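Local coordinates for putative branched-chain amino acid ABC transporter (Chromobacterium violaceum, PDB 4PYR), which is a putative periplasmic-binding-protein-like lipoprotein of the LppC family that binds glutathione and may act as an enzyme regulator, at residues D70-L75 and T83-S88; K98-S103 and L282-D287. One frame throughout, in Å; residues are numbered along the deposited sequence.

Interaction 1. Residues D70-L75 and T83-S88; sequences DSIVKL and TLALNS. With GSH (glutathione), chain B.
Helix 69-75 lies against one face of strand 83-85, Ile72 and Ala85 coming nearest with their CA atoms 7.0 Å apart. Ile72 carries most of the contact. Its CG1 is anti to the carbonyl carbon (chi1 -68°), and chi2 of 168° extends the branch, sending CD1 off the helix into the bend where the strand gives way to loop. There Ile72 CD1 lies 3.6 Å from each of Ala85 CB, Asn87 CB and the backbone oxygen Ser88 O. The side chains of Ile72 and Asn87 cross at about a right angle, the methyl end of the isoleucine meeting the first carbon of the asparagine. One helical turn on, Leu75 reaches Thr83 more loosely, with CD2 4.5 Å from Thr83 CG2. Thr83 OG1 is hydrogen-bonded to Val81 O and Tyr52 OH, while the CG2 methyl faces Leu75. Beyond the strand, Leu86, Asn87 and Ser88 line the glutathione pocket. The strand 62-64, helix 69-75 and strand 83-85 form a beta-alpha-beta unit of a parallel sheet, as in periplasmic binding proteins, with the ligand-lining loop at the end of the second strand.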
loop_
_atom_site.group_PDB
_atom_site.type_symbol
_atom_site.label_atom_id
_atom_site.label_comp_id
_atom_site.label_asym_id
_atom_site.label_seq_id
_atom_site.Cartn_x
_atom_site.Cartn_y
_atom_site.Cartn_z
ATOM N N ASP A 70 -4.531 4.168 -16.723
ATOM C CA ASP A 70 -5.126 4.206 -18.050
ATOM C C ASP A 70 -5.174 2.826 -18.697
ATOM O O ASP A 70 -6.118 2.505 -19.371
ATOM C CB ASP A 70 -4.380 5.190 -18.954
ATOM C CG ASP A 70 -5.226 5.685 -20.084
ATOM O OD1 ASP A 70 -6.322 6.193 -19.800
ATOM O OD2 ASP A 70 -4.775 5.584 -21.243
ATOM N N SER A 71 -4.160 1.980 -18.483
ATOM C CA SER A 71 -4.213 0.592 -18.965
ATOM C C SER A 71 -5.352 -0.228 -18.362
ATOM O O SER A 71 -5.910 -1.108 -19.027
ATOM C CB SER A 71 -2.927 -0.156 -18.576
ATOM O OG SER A 71 -1.836 0.355 -19.284
ATOM N N ILE A 72 -5.620 0.009 -17.081
ATOM C CA ILE A 72 -6.697 -0.674 -16.383
ATOM C C ILE A 72 -8.056 -0.399 -17.040
ATOM O O ILE A 72 -8.802 -1.340 -17.292
ATOM C CB ILE A 72 -6.682 -0.343 -14.880
ATOM C CG1 ILE A 72 -5.443 -0.976 -14.243
ATOM C CG2 ILE A 72 -7.962 -0.806 -14.208
ATOM C CD1 ILE A 72 -5.146 -0.506 -12.837
ATOM N N VAL A 73 -8.338 0.878 -17.329
ATOM C CA VAL A 73 -9.583 1.305 -17.975
ATOM C C VAL A 73 -9.754 0.686 -19.361
ATOM O O VAL A 73 -10.841 0.218 -19.712
ATOM C CB VAL A 73 -9.648 2.836 -18.103
ATOM C CG1 VAL A 73 -10.881 3.252 -18.889
ATOM C CG2 VAL A 73 -9.670 3.481 -16.719
ATOM N N LYS A 74 -8.685 0.706 -20.153
ATOM C CA LYS A 74 -8.695 0.129 -21.506
ATOM C C LYS A 74 -8.934 -1.370 -21.513
ATOM O O LYS A 74 -9.490 -1.903 -22.472
ATOM C CB LYS A 74 -7.357 0.409 -22.223
ATOM C CG LYS A 74 -7.157 1.872 -22.579
ATOM C CD LYS A 74 -5.841 2.108 -23.318
ATOM C CE LYS A 74 -5.792 3.479 -23.968
ATOM N NZ LYS A 74 -6.867 3.663 -24.962
ATOM N N LEU A 75 -8.438 -2.038 -20.484
ATOM C CA LEU A 75 -8.443 -3.504 -20.391
ATOM C C LEU A 75 -9.743 -4.094 -19.828
ATOM O O LEU A 75 -10.155 -5.159 -20.254
ATOM C CB LEU A 75 -7.277 -3.988 -19.532
ATOM C CG LEU A 75 -7.077 -5.517 -19.364
ATOM C CD1 LEU A 75 -6.899 -6.129 -20.755
ATOM C CD2 LEU A 75 -5.929 -5.903 -18.453
ATOM N N THR A 83 -7.931 -11.207 -12.815
ATOM C CA THR A 83 -6.862 -10.279 -13.137
ATOM C C THR A 83 -6.643 -9.351 -11.976
ATOM O O THR A 83 -7.564 -8.711 -11.493
ATOM C CB THR A 83 -7.235 -9.536 -14.421
ATOM O OG1 THR A 83 -7.370 -10.503 -15.448
ATOM C CG2 THR A 83 -6.205 -8.542 -14.828
ATOM N N LEU A 84 -5.390 -9.365 -11.500
ATOM C CA LEU A 84 -4.996 -8.570 -10.348
ATOM C C LEU A 84 -4.239 -7.350 -10.817
ATOM O O LEU A 84 -2.994 -7.371 -10.945
ATOM C CB LEU A 84 -4.145 -9.416 -9.387
ATOM C CG LEU A 84 -3.885 -8.709 -8.081
ATOM C CD1 LEU A 84 -5.095 -8.561 -7.191
ATOM C CD2 LEU A 84 -2.786 -9.514 -7.389
ATOM N N ALA A 85 -4.975 -6.271 -11.062
ATOM C CA ALA A 85 -4.342 -4.982 -11.340
ATOM C C ALA A 85 -3.607 -4.441 -10.114
ATOM O O ALA A 85 -3.960 -4.700 -8.972
ATOM C CB ALA A 85 -5.377 -3.987 -11.844
ATOM N N LEU A 86 -2.557 -3.653 -10.379
ATOM C CA LEU A 86 -1.745 -3.146 -9.286
ATOM C C LEU A 86 -1.913 -1.658 -9.120
ATOM O O LEU A 86 -0.995 -0.946 -8.707
ATOM C CB LEU A 86 -0.279 -3.545 -9.503
ATOM C CG LEU A 86 -0.004 -5.066 -9.546
ATOM C CD1 LEU A 86 1.491 -5.348 -9.755
ATOM C CD2 LEU A 86 -0.475 -5.726 -8.260
ATOM N N ASN A 87 -3.102 -1.193 -9.469
ATOM C CA ASN A 87 -3.544 0.162 -9.182
ATOM C C ASN A 87 -5.046 0.090 -8.978
ATOM O O ASN A 87 -5.645 -0.946 -9.225
ATOM C CB ASN A 87 -3.140 1.140 -10.310
ATOM C CG ASN A 87 -3.282 2.580 -9.874
ATOM O OD1 ASN A 87 -4.399 3.121 -9.722
ATOM N ND2 ASN A 87 -2.167 3.188 -9.605
ATOM N N SER A 88 -5.652 1.186 -8.514
ATOM C CA SER A 88 -7.101 1.256 -8.362
ATOM C C SER A 88 -7.725 1.066 -9.697
ATOM O O SER A 88 -7.193 1.544 -10.701
ATOM C CB SER A 88 -7.513 2.618 -7.844
ATOM O OG SER A 88 -6.904 2.855 -6.592
HETATM N N1 GSH B . -7.377 7.627 -6.403
HETATM C CA1 GSH B . -6.253 8.462 -6.038
HETATM C C1 GSH B . -6.682 9.871 -5.681
HETATM O O11 GSH B . -7.548 10.071 -4.787
HETATM O O12 GSH B . -6.120 10.828 -6.266
HETATM C CB1 GSH B . -5.223 8.501 -7.174
HETATM C CG1 GSH B . -4.722 7.122 -7.600
HETATM C CD1 GSH B . -3.969 6.460 -6.486
HETATM O OE1 GSH B . -3.967 6.977 -5.378
HETATM N N2 GSH B . -3.333 5.319 -6.833
HETATM C CA2 GSH B . -2.523 4.481 -5.938
HETATM C C2 GSH B . -1.074 4.627 -6.294
HETATM O O2 GSH B . -0.872 5.774 -6.709
HETATM C CB2 GSH B . -2.989 3.041 -6.036
HETATM S SG2 GSH B . -4.692 2.981 -6.569
HETATM N N3 GSH B . -0.085 3.662 -6.198
HETATM C CA3 GSH B . -0.070 2.301 -5.583
HETATM C C3 GSH B . 0.555 1.172 -6.407
HETATM O O31 GSH B . 1.137 0.197 -5.830
HETATM O O32 GSH B . 0.483 1.235 -7.650
#

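Interaction 2. Residues K98-S103 and L282-D287; sequences KLYSLS and LKLGRD. With GSH (glutathione), chain B.
Tyr100 and Leu284 cross at about a right angle, the isobutyl group meeting the edge of the phenol ring near its plane. Leu284 CD2 is 3.6 Å from Tyr100 CE1, while Leu284 CD1 lies 3.9 Å from Tyr100 CD1; both methyls therefore address one side of the ring's rim. With Tyr100 CG anti to the carbonyl carbon (chi1 -59°), the ring extends beyond its strand and its end approaches 282-287. The hydroxyl is held by a hydrogen bond to Gly270 N, which ties down the far end of the ring. A second pair lies nearer the ligand: Leu102 and Leu282 also cross at about a right angle, and Leu102 CD1 lies 4.1 Å from Leu282 CD1 and 4.2 Å from Leu282 CD2. One methyl thus faces the fork of the other leucine. Helix 245-265 adds Leu253 and Leu260 to Leu102 and Leu264 to Tyr100, and Phe290 of strand 290-298 touches both Tyr100 and Leu284. At the end of segment 98-103, Ser103 borders glutathione, its OG 3.5 Å from CB2 of the ligand. Between the two segments the contact is apolar, which implies cohesion by dispersion, with water excluded round Tyr100, Leu102 and Leu282 while Leu284 stays partly open to solvent; directional bonding comes from neighbours such as Gly270, Arg288 and Phe290, the last two through the Ser101 backbone.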
loop_
_atom_site.group_PDB
_atom_site.type_symbol
_atom_site.label_atom_id
_atom_site.label_comp_id
_atom_site.label_asym_id
_atom_site.label_seq_id
_atom_site.Cartn_x
_atom_site.Cartn_y
_atom_site.Cartn_z
ATOM N N LYS A 98 -14.169 -10.250 -12.533
ATOM C CA LYS A 98 -12.895 -10.938 -12.525
ATOM C C LYS A 98 -11.725 -9.983 -12.398
ATOM O O LYS A 98 -10.613 -10.450 -12.377
ATOM C CB LYS A 98 -12.709 -11.730 -13.808
ATOM C CG LYS A 98 -13.697 -12.863 -13.956
ATOM C CD LYS A 98 -13.342 -13.621 -15.230
ATOM C CE LYS A 98 -13.168 -15.106 -14.969
ATOM N NZ LYS A 98 -14.452 -15.788 -15.228
ATOM N N LEU A 99 -12.002 -8.686 -12.332
ATOM C CA LEU A 99 -10.961 -7.676 -12.174
ATOM C C LEU A 99 -10.863 -7.201 -10.739
ATOM O O LEU A 99 -11.789 -6.662 -10.189
ATOM C CB LEU A 99 -11.229 -6.489 -13.115
ATOM C CG LEU A 99 -10.182 -5.370 -13.106
ATOM C CD1 LEU A 99 -8.786 -5.947 -13.368
ATOM C CD2 LEU A 99 -10.522 -4.238 -14.073
ATOM N N TYR A 100 -9.628 -7.366 -10.175
ATOM C CA TYR A 100 -9.365 -7.092 -8.768
ATOM C C TYR A 100 -8.172 -6.125 -8.717
ATOM O O TYR A 100 -7.510 -5.903 -9.722
ATOM C CB TYR A 100 -8.962 -8.393 -8.021
ATOM C CG TYR A 100 -10.029 -9.483 -8.078
ATOM C CD1 TYR A 100 -10.980 -9.566 -7.094
ATOM C CD2 TYR A 100 -10.026 -10.434 -9.095
ATOM C CE1 TYR A 100 -11.996 -10.538 -7.151
ATOM C CE2 TYR A 100 -11.013 -11.422 -9.154
ATOM C CZ TYR A 100 -11.976 -11.470 -8.181
ATOM O OH TYR A 100 -12.958 -12.456 -8.227
ATOM N N SER A 101 -7.944 -5.546 -7.545
ATOM C CA SER A 101 -6.815 -4.611 -7.358
ATOM C C SER A 101 -6.059 -4.979 -6.093
ATOM O O SER A 101 -6.660 -5.313 -5.098
ATOM C CB SER A 101 -7.318 -3.155 -7.225
ATOM O OG SER A 101 -6.252 -2.266 -6.884
ATOM N N LEU A 102 -4.727 -4.875 -6.149
ATOM C CA LEU A 102 -3.881 -4.815 -4.946
ATOM C C LEU A 102 -2.944 -3.640 -5.162
ATOM O O LEU A 102 -2.281 -3.602 -6.157
ATOM C CB LEU A 102 -3.043 -6.072 -4.772
ATOM C CG LEU A 102 -2.054 -6.056 -3.587
ATOM C CD1 LEU A 102 -2.743 -5.944 -2.228
ATOM C CD2 LEU A 102 -1.176 -7.281 -3.590
ATOM N N SER A 103 -2.926 -2.728 -4.217
ATOM C CA SER A 103 -2.109 -1.514 -4.354
ATOM C C SER A 103 -1.682 -1.013 -2.981
ATOM O O SER A 103 -2.063 -1.570 -1.952
ATOM C CB SER A 103 -2.909 -0.423 -5.109
ATOM O OG SER A 103 -3.896 0.157 -4.281
ATOM N N LEU A 282 -4.597 -9.421 3.965
ATOM C CA LEU A 282 -5.379 -9.027 2.820
ATOM C C LEU A 282 -6.739 -9.724 2.799
ATOM O O LEU A 282 -6.859 -10.899 3.088
ATOM C CB LEU A 282 -4.656 -9.416 1.545
ATOM C CG LEU A 282 -3.203 -8.968 1.478
ATOM C CD1 LEU A 282 -2.606 -9.329 0.153
ATOM C CD2 LEU A 282 -3.140 -7.477 1.649
ATOM N N LYS A 283 -7.734 -8.944 2.421
ATOM C CA LYS A 283 -9.097 -9.423 2.176
ATOM C C LYS A 283 -9.824 -8.436 1.270
ATOM O O LYS A 283 -9.484 -7.245 1.228
ATOM C CB LYS A 283 -9.847 -9.643 3.488
ATOM C CG LYS A 283 -10.321 -8.403 4.225
ATOM C CD LYS A 283 -11.246 -8.814 5.387
ATOM C CE LYS A 283 -10.560 -8.883 6.738
ATOM N NZ LYS A 283 -9.347 -9.747 6.754
ATOM N N LEU A 284 -10.814 -8.930 0.530
ATOM C CA LEU A 284 -11.433 -8.108 -0.496
ATOM C C LEU A 284 -12.368 -7.113 0.171
ATOM O O LEU A 284 -13.142 -7.479 1.080
ATOM C CB LEU A 284 -12.192 -9.002 -1.477
ATOM C CG LEU A 284 -12.341 -8.588 -2.918
ATOM C CD1 LEU A 284 -10.997 -8.184 -3.498
ATOM C CD2 LEU A 284 -12.965 -9.701 -3.743
ATOM N N GLY A 285 -12.323 -5.876 -0.311
ATOM C CA GLY A 285 -13.195 -4.779 0.143
ATOM C C GLY A 285 -13.748 -4.007 -1.031
ATOM O O GLY A 285 -13.985 -4.563 -2.117
ATOM N N ARG A 286 -13.990 -2.718 -0.814
ATOM C CA ARG A 286 -14.610 -1.876 -1.825
ATOM C C ARG A 286 -13.877 -1.851 -3.158
ATOM O O ARG A 286 -12.651 -1.893 -3.192
ATOM C CB ARG A 286 -14.723 -0.446 -1.323
ATOM C CG ARG A 286 -13.451 0.178 -0.792
ATOM C CD ARG A 286 -13.550 1.692 -0.872
ATOM N NE ARG A 286 -14.917 2.135 -0.787
ATOM N N ASP A 287 -14.629 -1.753 -4.252
ATOM C CA ASP A 287 -13.992 -1.592 -5.567
ATOM C C ASP A 287 -13.193 -2.882 -5.937
ATOM O O ASP A 287 -12.281 -2.805 -6.736
ATOM C CB ASP A 287 -13.026 -0.348 -5.572
ATOM C CG ASP A 287 -13.747 1.015 -5.675
ATOM O OD1 ASP A 287 -14.335 1.310 -6.727
ATOM O OD2 ASP A 287 -13.650 1.848 -4.730
HETATM N N1 GSH B . -7.377 7.627 -6.403
HETATM C CA1 GSH B . -6.253 8.462 -6.038
HETATM C C1 GSH B . -6.682 9.871 -5.681
HETATM O O11 GSH B . -7.548 10.071 -4.787
HETATM O O12 GSH B . -6.120 10.828 -6.266
HETATM C CB1 GSH B . -5.223 8.501 -7.174
HETATM C CG1 GSH B . -4.722 7.122 -7.600
HETATM C CD1 GSH B . -3.969 6.460 -6.486
HETATM O OE1 GSH B . -3.967 6.977 -5.378
HETATM N N2 GSH B . -3.333 5.319 -6.833
HETATM C CA2 GSH B . -2.523 4.481 -5.938
HETATM C C2 GSH B . -1.074 4.627 -6.294
HETATM O O2 GSH B . -0.872 5.774 -6.709
HETATM C CB2 GSH B . -2.989 3.041 -6.036
HETATM S SG2 GSH B . -4.692 2.981 -6.569
HETATM N N3 GSH B . -0.085 3.662 -6.198
HETATM C CA3 GSH B . -0.070 2.301 -5.583
HETATM C C3 GSH B . 0.555 1.172 -6.407
HETATM O O31 GSH B . 1.137 0.197 -5.830
HETATM O O32 GSH B . 0.483 1.235 -7.650
#

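Interactions 1 and 2 have centres 11 Å apart and share one parallel sheet, in which strands 83-85 and 99-101 are neighbours. Thr83 O lies 2.8 Å from Tyr100 N, a probable hydrogen bond between the strands; just past 83-85, Asn87 O and Ser101 OG are likewise 2.8 Å apart. Leu86 CD2 packs 3.5 Å from Leu102 O. Helix 69-75 covers strand 83-85, whereas segment 282-287, from the mixed sheet, meets 99-101, the last strand of this parallel sheet, whose Ser101 also bonds through its backbone to Arg288 and Phe290. Both interactions lead into the glutathione pocket, interaction 1 through Leu86 to Ser88 and interaction 2 through Ser103, while Arg137 NH2 hydrogen-bonds the ligand.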